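Local coordinates for protein peruvianin-I (Thevetia peruviana, PDB 6ORM) that acts as a cysteine peptidase of plant latex, although by fold it is a germin-like protein of the cupin superfamily, at residues I38-F42 and V56-T60; N90-S95 and S150-Q154. One frame throughout, in Å; residues are numbered along the deposited sequence.

Contact 1 (I38-F42 and V56-T60); sequences IYSGF and VTFVT. With NAG (2-acetamido-2-deoxy-beta-D-glucopyranose), chain D; NAG (2-acetamido-2-deoxy-beta-D-glucopyranose), chain B.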
loop_
_atom_site.group_PDB
_atom_site.type_symbol
_atom_site.label_atom_id
_atom_site.label_comp_id
_atom_site.label_asym_id
_atom_site.label_seq_id
_atom_site.Cartn_x
_atom_site.Cartn_y
_atom_site.Cartn_z
ATOM N N ILE A 38 0.433 -7.792 25.799
ATOM C CA ILE A 38 1.131 -9.053 25.999
ATOM C C ILE A 38 0.207 -10.181 25.556
ATOM O O ILE A 38 -1.020 -10.087 25.676
ATOM C CB ILE A 38 1.565 -9.224 27.472
ATOM C CG1 ILE A 38 2.435 -10.471 27.650
ATOM C CG2 ILE A 38 0.354 -9.272 28.388
ATOM C CD1 ILE A 38 2.913 -10.679 29.074
ATOM N N TYR A 39 0.797 -11.238 25.003
ATOM C CA TYR A 39 0.059 -12.459 24.700
ATOM C C TYR A 39 0.880 -13.650 25.167
ATOM O O TYR A 39 2.052 -13.778 24.803
ATOM C CB TYR A 39 -0.256 -12.586 23.205
ATOM C CG TYR A 39 -1.107 -13.796 22.885
ATOM C CD1 TYR A 39 -2.471 -13.797 23.154
ATOM C CD2 TYR A 39 -0.545 -14.941 22.332
ATOM C CE1 TYR A 39 -3.254 -14.899 22.872
ATOM C CE2 TYR A 39 -1.321 -16.048 22.046
ATOM C CZ TYR A 39 -2.673 -16.023 22.319
ATOM O OH TYR A 39 -3.452 -17.121 22.038
ATOM N N SER A 40 0.260 -14.523 25.965
ATOM C CA SER A 40 0.972 -15.599 26.646
ATOM C C SER A 40 0.521 -16.980 26.178
ATOM O O SER A 40 0.781 -17.976 26.860
ATOM C CB SER A 40 0.793 -15.474 28.161
ATOM O OG SER A 40 1.455 -14.325 28.659
ATOM N N GLY A 41 -0.149 -17.057 25.026
ATOM C CA GLY A 41 -0.679 -18.328 24.561
ATOM C C GLY A 41 0.369 -19.407 24.360
ATOM O O GLY A 41 0.076 -20.593 24.532
ATOM N N PHE A 42 1.597 -19.023 24.006
ATOM C CA PHE A 42 2.626 -20.025 23.748
ATOM C C PHE A 42 3.056 -20.769 25.001
ATOM O O PHE A 42 3.743 -21.789 24.888
ATOM C CB PHE A 42 3.862 -19.381 23.112
ATOM C CG PHE A 42 3.683 -19.010 21.672
ATOM C CD1 PHE A 42 2.701 -19.607 20.902
ATOM C CD2 PHE A 42 4.506 -18.065 21.087
ATOM C CE1 PHE A 42 2.540 -19.264 19.574
ATOM C CE2 PHE A 42 4.353 -17.716 19.760
ATOM C CZ PHE A 42 3.369 -18.318 19.000
ATOM N N VAL A 56 -0.447 -26.477 15.231
ATOM C CA VAL A 56 -0.254 -25.045 15.052
ATOM C C VAL A 56 -0.933 -24.320 16.204
ATOM O O VAL A 56 -2.121 -24.540 16.473
ATOM C CB VAL A 56 -0.808 -24.556 13.703
ATOM C CG1 VAL A 56 -0.430 -23.103 13.491
ATOM C CG2 VAL A 56 -0.289 -25.417 12.561
ATOM N N THR A 57 -0.179 -23.465 16.886
ATOM C CA THR A 57 -0.728 -22.533 17.865
ATOM C C THR A 57 -0.694 -21.152 17.221
ATOM O O THR A 57 0.384 -20.601 16.977
ATOM C CB THR A 57 0.057 -22.573 19.175
ATOM O OG1 THR A 57 0.081 -23.917 19.671
ATOM C CG2 THR A 57 -0.595 -21.670 20.217
ATOM N N PHE A 58 -1.874 -20.606 16.940
ATOM C CA PHE A 58 -2.012 -19.401 16.135
ATOM C C PHE A 58 -1.942 -18.149 16.994
ATOM O O PHE A 58 -2.503 -18.102 18.093
ATOM C CB PHE A 58 -3.344 -19.411 15.383
ATOM C CG PHE A 58 -3.434 -20.450 14.307
ATOM C CD1 PHE A 58 -2.893 -20.221 13.053
ATOM C CD2 PHE A 58 -4.071 -21.656 14.548
ATOM C CE1 PHE A 58 -2.986 -21.177 12.058
ATOM C CE2 PHE A 58 -4.165 -22.617 13.559
ATOM C CZ PHE A 58 -3.623 -22.378 12.312
ATOM N N VAL A 59 -1.236 -17.136 16.494
ATOM C CA VAL A 59 -1.333 -15.797 17.066
ATOM C C VAL A 59 -1.592 -14.802 15.944
ATOM O O VAL A 59 -0.672 -14.127 15.466
ATOM C CB VAL A 59 -0.082 -15.401 17.872
ATOM C CG1 VAL A 59 -0.376 -14.160 18.700
ATOM C CG2 VAL A 59 0.369 -16.539 18.771
ATOM N N THR A 60 -2.843 -14.729 15.505
ATOM C CA THR A 60 -3.323 -13.671 14.635
ATOM C C THR A 60 -4.127 -12.674 15.467
ATOM O O THR A 60 -4.289 -12.830 16.680
ATOM C CB THR A 60 -4.166 -14.249 13.497
ATOM O OG1 THR A 60 -5.448 -14.635 14.007
ATOM C CG2 THR A 60 -3.479 -15.460 12.880
HETATM C C1 NAG D . -5.905 -24.272 21.741
HETATM C C2 NAG D . -6.144 -22.803 22.070
HETATM C C3 NAG D . -7.436 -22.628 22.866
HETATM C C4 NAG D . -8.600 -23.308 22.156
HETATM C C5 NAG D . -8.245 -24.764 21.885
HETATM C C6 NAG D . -9.313 -25.508 21.117
HETATM C C7 NAG D . -4.061 -21.511 22.240
HETATM C C8 NAG D . -2.974 -21.031 23.154
HETATM N N2 NAG D . -5.017 -22.254 22.806
HETATM O O3 NAG D . -7.685 -21.232 23.007
HETATM O O4 NAG D . -9.776 -23.264 22.959
HETATM O O5 NAG D . -7.051 -24.817 21.095
HETATM O O6 NAG D . -9.328 -25.130 19.747
HETATM O O7 NAG D . -4.073 -21.237 21.044
HETATM C C1 NAG B . -2.452 -27.093 19.077
HETATM C C2 NAG B . -3.930 -27.429 19.055
HETATM C C3 NAG B . -4.741 -26.203 19.453
HETATM C C4 NAG B . -4.223 -25.603 20.757
HETATM C C5 NAG B . -2.700 -25.464 20.754
HETATM C C6 NAG B . -2.135 -25.062 22.099
HETATM C C7 NAG B . -4.778 -29.156 17.529
HETATM C C8 NAG B . -5.156 -29.483 16.115
HETATM N N2 NAG B . -4.340 -27.911 17.745
HETATM O O3 NAG B . -6.108 -26.575 19.587
HETATM O O4 NAG B . -4.752 -24.291 20.901
HETATM O O5 NAG B . -2.076 -26.701 20.383
HETATM O O6 NAG B . -2.338 -26.066 23.085
HETATM O O7 NAG B . -4.867 -29.980 18.432
HETATM O O HOH W 1 -2.492 -18.870 20.562
#
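Two segments can pack closely without a single direct hydrogen bond when one methyl group touches two aromatic rings. Here the methyl belongs to Val-59: with chi1 at t, its CG2 lies 3.7 Å from Tyr-39 CE2 and 3.5 Å from Phe-42 CZ. The rings reach it by different routes. The CA-to-CB bond of Tyr-39 already points toward 56-60, and its t rotamer sets CE2 beside Val-59, whereas the CA-to-CB bond of Phe-42 points sideways and its m rotamer brings the ring across, so that CE1 lies 3.6 Å from Thr-57 O and CD1 3.9 Å from Thr-57 CG2. In this cupin the contact joins the segment 38-42, whose first two residues pair with a strand of the second subunit, to strand 54-57, outermost of the five-stranded sheet within this chain, and the residues that follow it. The m rotamer of Thr-57 places CG2 against the Phe-42 ring, while OG1 is hydrogen-bonded to Arg-76. Polar contact is left to a water that accepts from Tyr-39 OH at 2.5 Å and donates to Phe-58 O at 2.6 Å. The same water donates to NAG (chain D) O7, tying the attached glycan to both segments.

Contact 2 (N90-S95 and S150-Q154); sequences NPRASS and SLNSQ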
loop_
_atom_site.group_PDB
_atom_site.type_symbol
_atom_site.label_atom_id
_atom_site.label_comp_id
_atom_site.label_asym_id
_atom_site.label_seq_id
_atom_site.Cartn_x
_atom_site.Cartn_y
_atom_site.Cartn_z
ATOM N N ASN A 90 0.247 -19.758 2.575
ATOM C CA ASN A 90 -0.217 -18.608 3.341
ATOM C C ASN A 90 -0.645 -17.547 2.338
ATOM O O ASN A 90 0.198 -16.784 1.842
ATOM C CB ASN A 90 0.879 -18.075 4.268
ATOM C CG ASN A 90 1.309 -19.098 5.302
ATOM O OD1 ASN A 90 2.433 -19.599 5.264
ATOM N ND2 ASN A 90 0.413 -19.417 6.230
ATOM N N PRO A 91 -1.932 -17.466 1.995
ATOM C CA PRO A 91 -2.334 -16.682 0.814
ATOM C C PRO A 91 -1.959 -15.208 0.848
ATOM O O PRO A 91 -1.718 -14.628 -0.219
ATOM C CB PRO A 91 -3.858 -16.870 0.780
ATOM C CG PRO A 91 -4.091 -18.166 1.484
ATOM C CD PRO A 91 -3.056 -18.228 2.566
ATOM N N ARG A 92 -1.899 -14.568 2.017
ATOM C CA ARG A 92 -1.803 -13.112 2.056
ATOM C C ARG A 92 -0.585 -12.602 2.822
ATOM O O ARG A 92 -0.598 -11.459 3.292
ATOM C CB ARG A 92 -3.085 -12.519 2.646
ATOM C CG ARG A 92 -4.336 -12.865 1.848
ATOM C CD ARG A 92 -5.599 -12.262 2.455
ATOM N NE ARG A 92 -5.848 -12.746 3.811
ATOM C CZ ARG A 92 -6.552 -13.836 4.102
ATOM N NH1 ARG A 92 -7.081 -14.571 3.132
ATOM N NH2 ARG A 92 -6.724 -14.195 5.367
ATOM N N ALA A 93 0.473 -13.400 2.953
ATOM C CA ALA A 93 1.656 -12.906 3.648
ATOM C C ALA A 93 2.871 -13.750 3.297
ATOM O O ALA A 93 2.752 -14.935 2.972
ATOM C CB ALA A 93 1.452 -12.900 5.167
ATOM N N SER A 94 4.040 -13.117 3.367
ATOM C CA SER A 94 5.294 -13.846 3.458
ATOM C C SER A 94 5.357 -14.587 4.790
ATOM O O SER A 94 4.687 -14.224 5.760
ATOM C CB SER A 94 6.489 -12.897 3.346
ATOM O OG SER A 94 6.423 -12.101 2.177
ATOM N N SER A 95 6.182 -15.630 4.836
ATOM C CA SER A 95 6.413 -16.372 6.069
ATOM C C SER A 95 7.910 -16.525 6.280
ATOM O O SER A 95 8.604 -17.092 5.430
ATOM C CB SER A 95 5.733 -17.743 6.030
ATOM O OG SER A 95 5.936 -18.435 7.250
ATOM N N SER A 150 6.960 -16.158 11.305
ATOM C CA SER A 150 6.601 -14.747 11.353
ATOM C C SER A 150 6.032 -14.347 9.999
ATOM O O SER A 150 6.656 -14.597 8.964
ATOM C CB SER A 150 7.818 -13.886 11.699
ATOM O OG SER A 150 8.291 -14.157 13.008
ATOM N N LEU A 151 4.839 -13.754 10.004
ATOM C CA LEU A 151 4.151 -13.388 8.773
ATOM C C LEU A 151 3.747 -11.921 8.812
ATOM O O LEU A 151 3.333 -11.408 9.857
ATOM C CB LEU A 151 2.918 -14.276 8.548
ATOM C CG LEU A 151 3.198 -15.783 8.510
ATOM C CD1 LEU A 151 2.787 -16.453 9.818
ATOM C CD2 LEU A 151 2.515 -16.444 7.319
ATOM N N ASN A 152 3.863 -11.249 7.665
ATOM C CA ASN A 152 3.572 -9.817 7.578
ATOM C C ASN A 152 2.099 -9.572 7.238
ATOM O O ASN A 152 1.743 -8.918 6.259
ATOM C CB ASN A 152 4.502 -9.144 6.574
ATOM C CG ASN A 152 4.372 -9.715 5.174
ATOM O OD1 ASN A 152 4.097 -10.902 4.991
ATOM N ND2 ASN A 152 4.572 -8.863 4.173
ATOM N N SER A 153 1.236 -10.128 8.083
ATOM C CA SER A 153 -0.184 -9.807 8.064
ATOM C C SER A 153 -0.758 -10.162 9.424
ATOM O O SER A 153 -0.290 -11.095 10.079
ATOM C CB SER A 153 -0.932 -10.554 6.954
ATOM O OG SER A 153 -2.324 -10.288 7.015
ATOM N N GLN A 154 -1.778 -9.411 9.842
ATOM C CA GLN A 154 -2.491 -9.777 11.059
ATOM C C GLN A 154 -3.346 -11.022 10.879
ATOM O O GLN A 154 -3.793 -11.596 11.878
ATOM C CB GLN A 154 -3.366 -8.617 11.534
ATOM C CG GLN A 154 -4.612 -8.414 10.701
ATOM C CD GLN A 154 -5.477 -7.288 11.221
ATOM O OE1 GLN A 154 -5.034 -6.143 11.327
ATOM N NE2 GLN A 154 -6.721 -7.608 11.551
HETATM O O HOH W 2 -4.728 -10.619 5.161
HETATM O O HOH W 3 4.819 -10.092 1.379
#
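Where a strand runs out into a loop, side chains can take over the pairing that the backbone gives up. Leu-151, at the end of strand 145-151, has the largest area buried here. Its CB lies 3.9 Å from Ala-93 CB, and its CD2 reaches 3.5 Å from Asn-90 CG and 3.7 Å from Ser-95 CB, so the side chain packs against the first and last residues of the type I turn from Asn-90 to Ala-93, and against Ser-95. Its backbone adds a CA-H...O contact, with Leu-151 CA 3.2 Å from Ser-94 O. Asn-152 comes next. As the centre of an inverse gamma turn it bends the chain sharply just after the strand, and its p rotamer brings OD1 to 2.7 Å from Ser-94 N in a weak, bent hydrogen bond; a water accepts from Asn-152 ND2 at 3.1 Å and donates to Ser-94 OG at 2.7 Å. That hydroxyl is also bonded to Leu-70 of the second subunit. Ala-93 sits against this turn, its CB 3.3 Å from Asn-152 OD1 and 3.8 Å from Ser-153 CB. In the cupin sheet, the loop leading into strand 95-101 thus meets the end of the neighbouring strand 145-151 and the turn after it. The chemistry implies that between these segments apolar packing and CA-H...O contacts predominate, direct hydrogen bonding being limited to one weak bond beside a water bridge.

In the fold
Both contacts are largely buried and reach the same five-stranded sheet, but at different places. Contact 1 fastens a segment from outside that sheet against strand 54-57, its outermost within this chain, and the residues that follow, next to the glycan; contact 2 sets the loop before strand 95-101 against the end of its neighbour 145-151, both inner strands within this chain. The chemistry follows: aromatic and aliphatic packing with a water shared with sugar in contact 1, a leucine with a side-chain amide and bridging water in contact 2. Their centres are 15 Å apart, yet Thr-60 CB packs 3.1 Å from Gln-154 O. Both meet the second subunit through serine hydroxyl bonds and packing, contact 1 also by strand pairing.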